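Local coordinates for foldase protein PrsA 2 (Bacillus anthracis, PDB 6VJ4) that catalyses cis-trans isomerisation of peptidyl-proline bonds, helps secreted proteins fold after translocation and is important for secretion of protective antigen, at residues 116-127 / 181-192. Numbering follows the deposited sequence.
Sequences LVSDENEAKEIK and SDPVQSPNGYHI
With CG of Y190 set opposite its carbonyl carbon (chi1 -69°) and CG of E120 opposite its backbone nitrogen (chi1 -178°), the tyrosine ring lies beneath the first turn of helix 120-131. E120 CB sits over one face of the ring, 3.7 Å from its centroid, in a CH-pi contact, and the extended glutamate chain runs on across that face toward the hydroxyl. S118 O meets the ring at its edge, in plane. The backbones pair as antiparallel strands: V117 N gives a nearly straight bond of 2.9 Å to Y190 O, and Y190 N returns one of 2.8 Å to V117 O. On the sheet face that carries L116 and H191, L116 CD1 stands over the imidazole, 3.9 Å from its centroid. The imidazole is fixed at its rim as well, by a 2.7 Å hydrogen bond between NE2 and S186 OG and by one between its ND1 and ND1 of H114. G189 closes the type I turn from S186 and, having no side chain, brings its backbone up against V117 O and L116 CD1. On the opposite face of the sheet A123 CB packs against both P183 CG, at 3.8 Å, and Y190 CB, while I192 reaches A123 O and I126. Farther along the helix the bent K127 side chain passes S181 O and ends 3.8 Å from D182 OD1, a long salt bridge secondary to the one NZ makes with D131. The contact thus lays helix 120-131 along one face of the antiparallel sheet in the parvulin-type (PpiC) domain, its segment 120-127 almost parallel to 189-192 (7°, axes 8.4 Å apart); strand 189-198 runs between 110-117 and 184-186, and F168 of helix 166-174 meets H191 edge-to-face.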
ATOM      1  N   LEU A 116     -10.313 -26.960  31.742  1.00 20.17           N
ATOM      2  CA  LEU A 116     -10.414 -26.696  30.290  1.00 21.30           C
ATOM      3  C   LEU A 116     -10.622 -28.005  29.525  1.00 22.94           C
ATOM      4  O   LEU A 116      -9.824 -28.941  29.708  1.00 22.46           O
ATOM      5  CB  LEU A 116      -9.140 -26.000  29.822  1.00 22.54           C
ATOM      6  CG  LEU A 116      -9.038 -25.782  28.318  1.00 25.97           C
ATOM      7  CD1 LEU A 116     -10.177 -24.908  27.820  1.00 27.61           C
ATOM      8  CD2 LEU A 116      -7.692 -25.145  27.982  1.00 28.38           C
ATOM      9  N   VAL A 117     -11.680 -28.063  28.728  1.00 23.24           N
ATOM     10  CA  VAL A 117     -11.960 -29.260  27.881  1.00 25.12           C
ATOM     11  C   VAL A 117     -12.293 -28.789  26.462  1.00 26.82           C
ATOM     12  O   VAL A 117     -12.645 -27.642  26.267  1.00 26.92           O
ATOM     13  CB  VAL A 117     -13.043 -30.192  28.457  1.00 27.35           C
ATOM     14  CG1 VAL A 117     -12.605 -30.827  29.772  1.00 28.95           C
ATOM     15  CG2 VAL A 117     -14.400 -29.525  28.593  1.00 27.65           C
ATOM     16  N   SER A 118     -12.115 -29.649  25.462  1.00 30.26           N
ATOM     17  CA  SER A 118     -12.369 -29.156  24.083  1.00 33.38           C
ATOM     18  C   SER A 118     -13.821 -29.425  23.678  1.00 38.03           C
ATOM     19  O   SER A 118     -14.336 -28.705  22.810  1.00 41.51           O
ATOM     20  CB  SER A 118     -11.400 -29.791  23.118  1.00 38.32           C
ATOM     21  OG  SER A 118     -11.411 -31.193  23.290  1.00 40.26           O
ATOM     22  N   ASP A 119     -14.439 -30.422  24.300  1.00 39.97           N
ATOM     23  CA  ASP A 119     -15.801 -30.882  23.922  1.00 45.59           C
ATOM     24  C   ASP A 119     -16.807 -30.213  24.858  1.00 45.25           C
ATOM     25  O   ASP A 119     -16.639 -30.393  26.072  1.00 38.73           O
ATOM     26  CB  ASP A 119     -15.862 -32.406  24.026  1.00 46.99           C
ATOM     27  CG  ASP A 119     -17.157 -33.013  23.518  1.00 51.42           C
ATOM     28  OD1 ASP A 119     -17.306 -33.111  22.286  1.00 53.57           O
ATOM     29  OD2 ASP A 119     -18.015 -33.355  24.365  1.00 52.08           O
ATOM     30  N   GLU A 120     -17.798 -29.496  24.302  1.00 47.10           N
ATOM     31  CA  GLU A 120     -18.830 -28.769  25.095  1.00 44.61           C
ATOM     32  C   GLU A 120     -19.671 -29.763  25.913  1.00 40.67           C
ATOM     33  O   GLU A 120     -20.049 -29.411  27.056  1.00 35.21           O
ATOM     34  CB  GLU A 120     -19.742 -27.932  24.196  1.00 46.47           C
ATOM     35  CG  GLU A 120     -20.782 -27.132  24.960  1.00 47.50           C
ATOM     36  CD  GLU A 120     -21.785 -26.355  24.122  1.00 55.48           C
ATOM     37  OE1 GLU A 120     -21.647 -26.350  22.885  1.00 63.44           O
ATOM     38  OE2 GLU A 120     -22.711 -25.761  24.708  1.00 59.37           O
ATOM     39  N   ASN A 121     -20.001 -30.931  25.352  1.00 40.00           N
ATOM     40  CA  ASN A 121     -20.785 -31.905  26.160  1.00 38.59           C
ATOM     41  C   ASN A 121     -19.929 -32.367  27.340  1.00 35.18           C
ATOM     42  O   ASN A 121     -20.480 -32.560  28.429  1.00 33.13           O
ATOM     43  CB  ASN A 121     -21.256 -33.139  25.377  1.00 39.34           C
ATOM     44  CG  ASN A 121     -22.225 -33.976  26.193  1.00 41.65           C
ATOM     45  OD1 ASN A 121     -23.247 -33.465  26.656  1.00 42.90           O
ATOM     46  ND2 ASN A 121     -21.917 -35.249  26.388  1.00 37.28           N
ATOM     47  N   GLU A 122     -18.625 -32.543  27.121  1.00 37.62           N
ATOM     48  CA  GLU A 122     -17.730 -32.967  28.229  1.00 37.97           C
ATOM     49  C   GLU A 122     -17.738 -31.890  29.323  1.00 31.96           C
ATOM     50  O   GLU A 122     -17.714 -32.262  30.512  1.00 31.73           O
ATOM     51  CB  GLU A 122     -16.309 -33.226  27.726  1.00 44.05           C
ATOM     52  CG  GLU A 122     -15.381 -33.715  28.823  1.00 49.40           C
ATOM     53  CD  GLU A 122     -14.020 -34.228  28.372  1.00 54.54           C
ATOM     54  OE1 GLU A 122     -13.857 -34.515  27.163  1.00 57.21           O
ATOM     55  OE2 GLU A 122     -13.130 -34.340  29.238  1.00 56.01           O
ATOM     56  N   ALA A 123     -17.783 -30.618  28.934  1.00 32.45           N
ATOM     57  CA  ALA A 123     -17.818 -29.505  29.923  1.00 28.80           C
ATOM     58  C   ALA A 123     -19.145 -29.541  30.681  1.00 27.51           C
ATOM     59  O   ALA A 123     -19.135 -29.352  31.895  1.00 25.79           O
ATOM     60  CB  ALA A 123     -17.616 -28.175  29.256  1.00 28.96           C
ATOM     61  N   LYS A 124     -20.244 -29.822  29.986  1.00 28.21           N
ATOM     62  CA  LYS A 124     -21.560 -29.916  30.670  1.00 27.90           C
ATOM     63  C   LYS A 124     -21.553 -31.103  31.641  1.00 28.59           C
ATOM     64  O   LYS A 124     -22.091 -30.957  32.745  1.00 30.49           O
ATOM     65  CB  LYS A 124     -22.691 -30.068  29.657  1.00 31.17           C
ATOM     66  CG  LYS A 124     -22.993 -28.836  28.822  1.00 34.00           C
ATOM     67  CD  LYS A 124     -24.132 -29.055  27.851  1.00 39.24           C
ATOM     68  CE  LYS A 124     -24.455 -27.819  27.035  1.00 44.69           C
ATOM     69  NZ  LYS A 124     -25.529 -28.085  26.046  1.00 50.66           N
ATOM     70  N   GLU A 125     -20.942 -32.218  31.243  1.00 29.79           N
ATOM     71  CA  GLU A 125     -20.929 -33.410  32.131  1.00 33.42           C
ATOM     72  C   GLU A 125     -20.017 -33.109  33.328  1.00 31.24           C
ATOM     73  O   GLU A 125     -20.369 -33.535  34.442  1.00 30.89           O
ATOM     74  CB  GLU A 125     -20.597 -34.663  31.327  1.00 37.24           C
ATOM     75  CG  GLU A 125     -21.723 -35.084  30.389  1.00 42.34           C
ATOM     76  CD  GLU A 125     -23.052 -35.379  31.075  1.00 43.98           C
ATOM     77  OE1 GLU A 125     -24.095 -34.931  30.568  1.00 48.36           O
ATOM     78  OE2 GLU A 125     -23.043 -36.070  32.108  1.00 49.95           O
ATOM     79  N   ILE A 126     -18.942 -32.341  33.127  1.00 30.14           N
ATOM     80  CA  ILE A 126     -18.075 -31.960  34.282  1.00 30.48           C
ATOM     81  C   ILE A 126     -18.885 -31.096  35.244  1.00 28.04           C
ATOM     82  O   ILE A 126     -18.804 -31.338  36.450  1.00 28.31           O
ATOM     83  CB  ILE A 126     -16.774 -31.289  33.808  1.00 30.60           C
ATOM     84  CG1 ILE A 126     -15.825 -32.369  33.284  1.00 34.88           C
ATOM     85  CG2 ILE A 126     -16.125 -30.470  34.914  1.00 30.08           C
ATOM     86  CD1 ILE A 126     -14.613 -31.855  32.603  1.00 33.61           C
ATOM     87  N   LYS A 127     -19.641 -30.123  34.714  1.00 26.43           N
ATOM     88  CA  LYS A 127     -20.468 -29.237  35.573  1.00 28.58           C
ATOM     89  C   LYS A 127     -21.463 -30.084  36.390  1.00 29.39           C
ATOM     90  O   LYS A 127     -21.604 -29.839  37.600  1.00 32.04           O
ATOM     91  CB  LYS A 127     -21.216 -28.220  34.696  1.00 30.05           C
ATOM     92  CG  LYS A 127     -22.097 -27.234  35.448  1.00 32.96           C
ATOM     93  CD  LYS A 127     -21.357 -26.457  36.514  1.00 35.86           C
ATOM     94  CE  LYS A 127     -22.071 -25.202  36.981  1.00 38.79           C
ATOM     95  NZ  LYS A 127     -23.414 -25.490  37.520  1.00 41.56           N
ATOM     96  N   SER A 181     -18.960 -21.762  37.237  1.00 22.83           N
ATOM     97  CA  SER A 181     -19.623 -21.314  35.999  1.00 23.38           C
ATOM     98  C   SER A 181     -20.198 -22.487  35.214  1.00 26.35           C
ATOM     99  O   SER A 181     -19.764 -23.635  35.420  1.00 25.49           O
ATOM    100  CB  SER A 181     -18.665 -20.608  35.106  1.00 25.29           C
ATOM    101  OG  SER A 181     -17.768 -21.532  34.494  1.00 23.97           O
ATOM    102  N   ASP A 182     -21.140 -22.151  34.334  1.00 27.64           N
ATOM    103  CA  ASP A 182     -21.523 -23.096  33.258  1.00 29.30           C
ATOM    104  C   ASP A 182     -20.358 -23.053  32.273  1.00 28.54           C
ATOM    105  O   ASP A 182     -19.426 -22.250  32.444  1.00 27.09           O
ATOM    106  CB  ASP A 182     -22.865 -22.686  32.657  1.00 33.42           C
ATOM    107  CG  ASP A 182     -24.010 -23.194  33.504  1.00 36.87           C
ATOM    108  OD1 ASP A 182     -23.963 -24.392  33.888  1.00 37.99           O
ATOM    109  OD2 ASP A 182     -24.889 -22.401  33.805  1.00 44.23           O
ATOM    110  N   PRO A 183     -20.335 -23.908  31.237  1.00 28.95           N
ATOM    111  CA  PRO A 183     -19.245 -23.906  30.267  1.00 27.20           C
ATOM    112  C   PRO A 183     -19.102 -22.545  29.596  1.00 26.97           C
ATOM    113  O   PRO A 183     -20.108 -21.956  29.184  1.00 27.89           O
ATOM    114  CB  PRO A 183     -19.658 -24.979  29.248  1.00 30.65           C
ATOM    115  CG  PRO A 183     -20.538 -25.904  30.080  1.00 31.17           C
ATOM    116  CD  PRO A 183     -21.336 -24.952  30.942  1.00 31.02           C
ATOM    117  N   VAL A 184     -17.868 -22.060  29.592  1.00 23.32           N
ATOM    118  CA  VAL A 184     -17.495 -20.760  28.988  1.00 25.29           C
ATOM    119  C   VAL A 184     -16.632 -21.032  27.768  1.00 26.55           C
ATOM    120  O   VAL A 184     -15.509 -21.560  27.941  1.00 25.43           O
ATOM    121  CB  VAL A 184     -16.749 -19.884  30.011  1.00 25.43           C
ATOM    122  CG1 VAL A 184     -16.303 -18.576  29.385  1.00 28.21           C
ATOM    123  CG2 VAL A 184     -17.597 -19.658  31.250  1.00 27.80           C
ATOM    124  N   GLN A 185     -17.115 -20.628  26.595  1.00 27.62           N
ATOM    125  CA  GLN A 185     -16.326 -20.856  25.369  1.00 31.24           C
ATOM    126  C   GLN A 185     -15.247 -19.789  25.254  1.00 32.04           C
ATOM    127  O   GLN A 185     -15.531 -18.605  25.551  1.00 33.48           O
ATOM    128  CB  GLN A 185     -17.203 -20.844  24.123  1.00 36.34           C
ATOM    129  CG  GLN A 185     -16.456 -21.337  22.896  1.00 42.41           C
ATOM    130  CD  GLN A 185     -17.313 -21.276  21.660  1.00 50.56           C
ATOM    131  OE1 GLN A 185     -18.098 -20.350  21.478  1.00 60.05           O
ATOM    132  NE2 GLN A 185     -17.137 -22.251  20.786  1.00 55.63           N
ATOM    133  N   SER A 186     -14.041 -20.231  24.931  1.00 32.61           N
ATOM    134  CA  SER A 186     -12.924 -19.298  24.643  1.00 37.06           C
ATOM    135  C   SER A 186     -12.159 -19.884  23.465  1.00 36.70           C
ATOM    136  O   SER A 186     -12.448 -21.001  23.026  1.00 35.21           O
ATOM    137  CB  SER A 186     -12.029 -19.091  25.836  1.00 35.81           C
ATOM    138  OG  SER A 186     -11.051 -20.111  25.893  1.00 36.35           O
ATOM    139  N   PRO A 187     -11.184 -19.153  22.883  1.00 42.28           N
ATOM    140  CA  PRO A 187     -10.401 -19.697  21.778  1.00 45.94           C
ATOM    141  C   PRO A 187      -9.652 -20.977  22.186  1.00 44.59           C
ATOM    142  O   PRO A 187      -9.271 -21.721  21.320  1.00 47.22           O
ATOM    143  CB  PRO A 187      -9.428 -18.556  21.423  1.00 48.19           C
ATOM    144  CG  PRO A 187     -10.111 -17.307  21.945  1.00 48.34           C
ATOM    145  CD  PRO A 187     -10.839 -17.759  23.196  1.00 44.52           C
ATOM    146  N   ASN A 188      -9.493 -21.198  23.493  1.00 41.74           N
ATOM    147  CA  ASN A 188      -8.749 -22.366  24.047  1.00 42.32           C
ATOM    148  C   ASN A 188      -9.675 -23.590  24.193  1.00 39.47           C
ATOM    149  O   ASN A 188      -9.164 -24.720  24.302  1.00 37.69           O
ATOM    150  CB  ASN A 188      -8.118 -21.980  25.389  1.00 45.00           C
ATOM    151  CG  ASN A 188      -7.254 -20.739  25.289  1.00 50.52           C
ATOM    152  OD1 ASN A 188      -7.314 -19.858  26.145  1.00 55.01           O
ATOM    153  ND2 ASN A 188      -6.488 -20.636  24.218  1.00 53.68           N
ATOM    154  N   GLY A 189     -10.992 -23.388  24.178  1.00 36.64           N
ATOM    155  CA  GLY A 189     -11.942 -24.512  24.324  1.00 34.15           C
ATOM    156  C   GLY A 189     -13.078 -24.118  25.254  1.00 31.90           C
ATOM    157  O   GLY A 189     -13.534 -22.979  25.150  1.00 36.70           O
ATOM    158  N   TYR A 190     -13.506 -25.022  26.142  1.00 25.88           N
ATOM    159  CA  TYR A 190     -14.591 -24.682  27.088  1.00 23.52           C
ATOM    160  C   TYR A 190     -14.042 -24.758  28.501  1.00 23.53           C
ATOM    161  O   TYR A 190     -13.404 -25.781  28.859  1.00 23.34           O
ATOM    162  CB  TYR A 190     -15.788 -25.631  26.963  1.00 25.41           C
ATOM    163  CG  TYR A 190     -16.526 -25.462  25.672  1.00 30.05           C
ATOM    164  CD1 TYR A 190     -17.538 -24.527  25.547  1.00 33.48           C
ATOM    165  CD2 TYR A 190     -16.179 -26.218  24.562  1.00 39.49           C
ATOM    166  CE1 TYR A 190     -18.205 -24.353  24.340  1.00 38.51           C
ATOM    167  CE2 TYR A 190     -16.834 -26.055  23.354  1.00 43.65           C
ATOM    168  CZ  TYR A 190     -17.840 -25.110  23.242  1.00 44.65           C
ATOM    169  OH  TYR A 190     -18.485 -24.952  22.048  1.00 55.68           O
ATOM    170  N   HIS A 191     -14.361 -23.738  29.306  1.00 22.13           N
ATOM    171  CA  HIS A 191     -13.854 -23.670  30.685  1.00 22.81           C
ATOM    172  C   HIS A 191     -14.984 -23.821  31.684  1.00 23.35           C
ATOM    173  O   HIS A 191     -16.086 -23.305  31.428  1.00 24.30           O
ATOM    174  CB  HIS A 191     -13.221 -22.303  31.018  1.00 22.22           C
ATOM    175  CG  HIS A 191     -12.159 -21.846  30.092  1.00 23.28           C
ATOM    176  ND1 HIS A 191     -10.815 -21.945  30.412  1.00 22.99           N
ATOM    177  CD2 HIS A 191     -12.221 -21.282  28.867  1.00 26.18           C
ATOM    178  CE1 HIS A 191     -10.099 -21.470  29.423  1.00 25.84           C
ATOM    179  NE2 HIS A 191     -10.932 -21.059  28.453  1.00 28.64           N
ATOM    180  N   ILE A 192     -14.712 -24.578  32.732  1.00 21.01           N
ATOM    181  CA  ILE A 192     -15.570 -24.531  33.931  1.00 20.88           C
ATOM    182  C   ILE A 192     -14.727 -23.737  34.926  1.00 19.22           C
ATOM    183  O   ILE A 192     -13.581 -24.151  35.216  1.00 19.06           O
ATOM    184  CB  ILE A 192     -15.970 -25.911  34.440  1.00 23.46           C
ATOM    185  CG1 ILE A 192     -16.802 -26.654  33.391  1.00 26.02           C
ATOM    186  CG2 ILE A 192     -16.721 -25.774  35.742  1.00 22.33           C
ATOM    187  CD1 ILE A 192     -18.107 -25.979  33.039  1.00 27.49           C
TER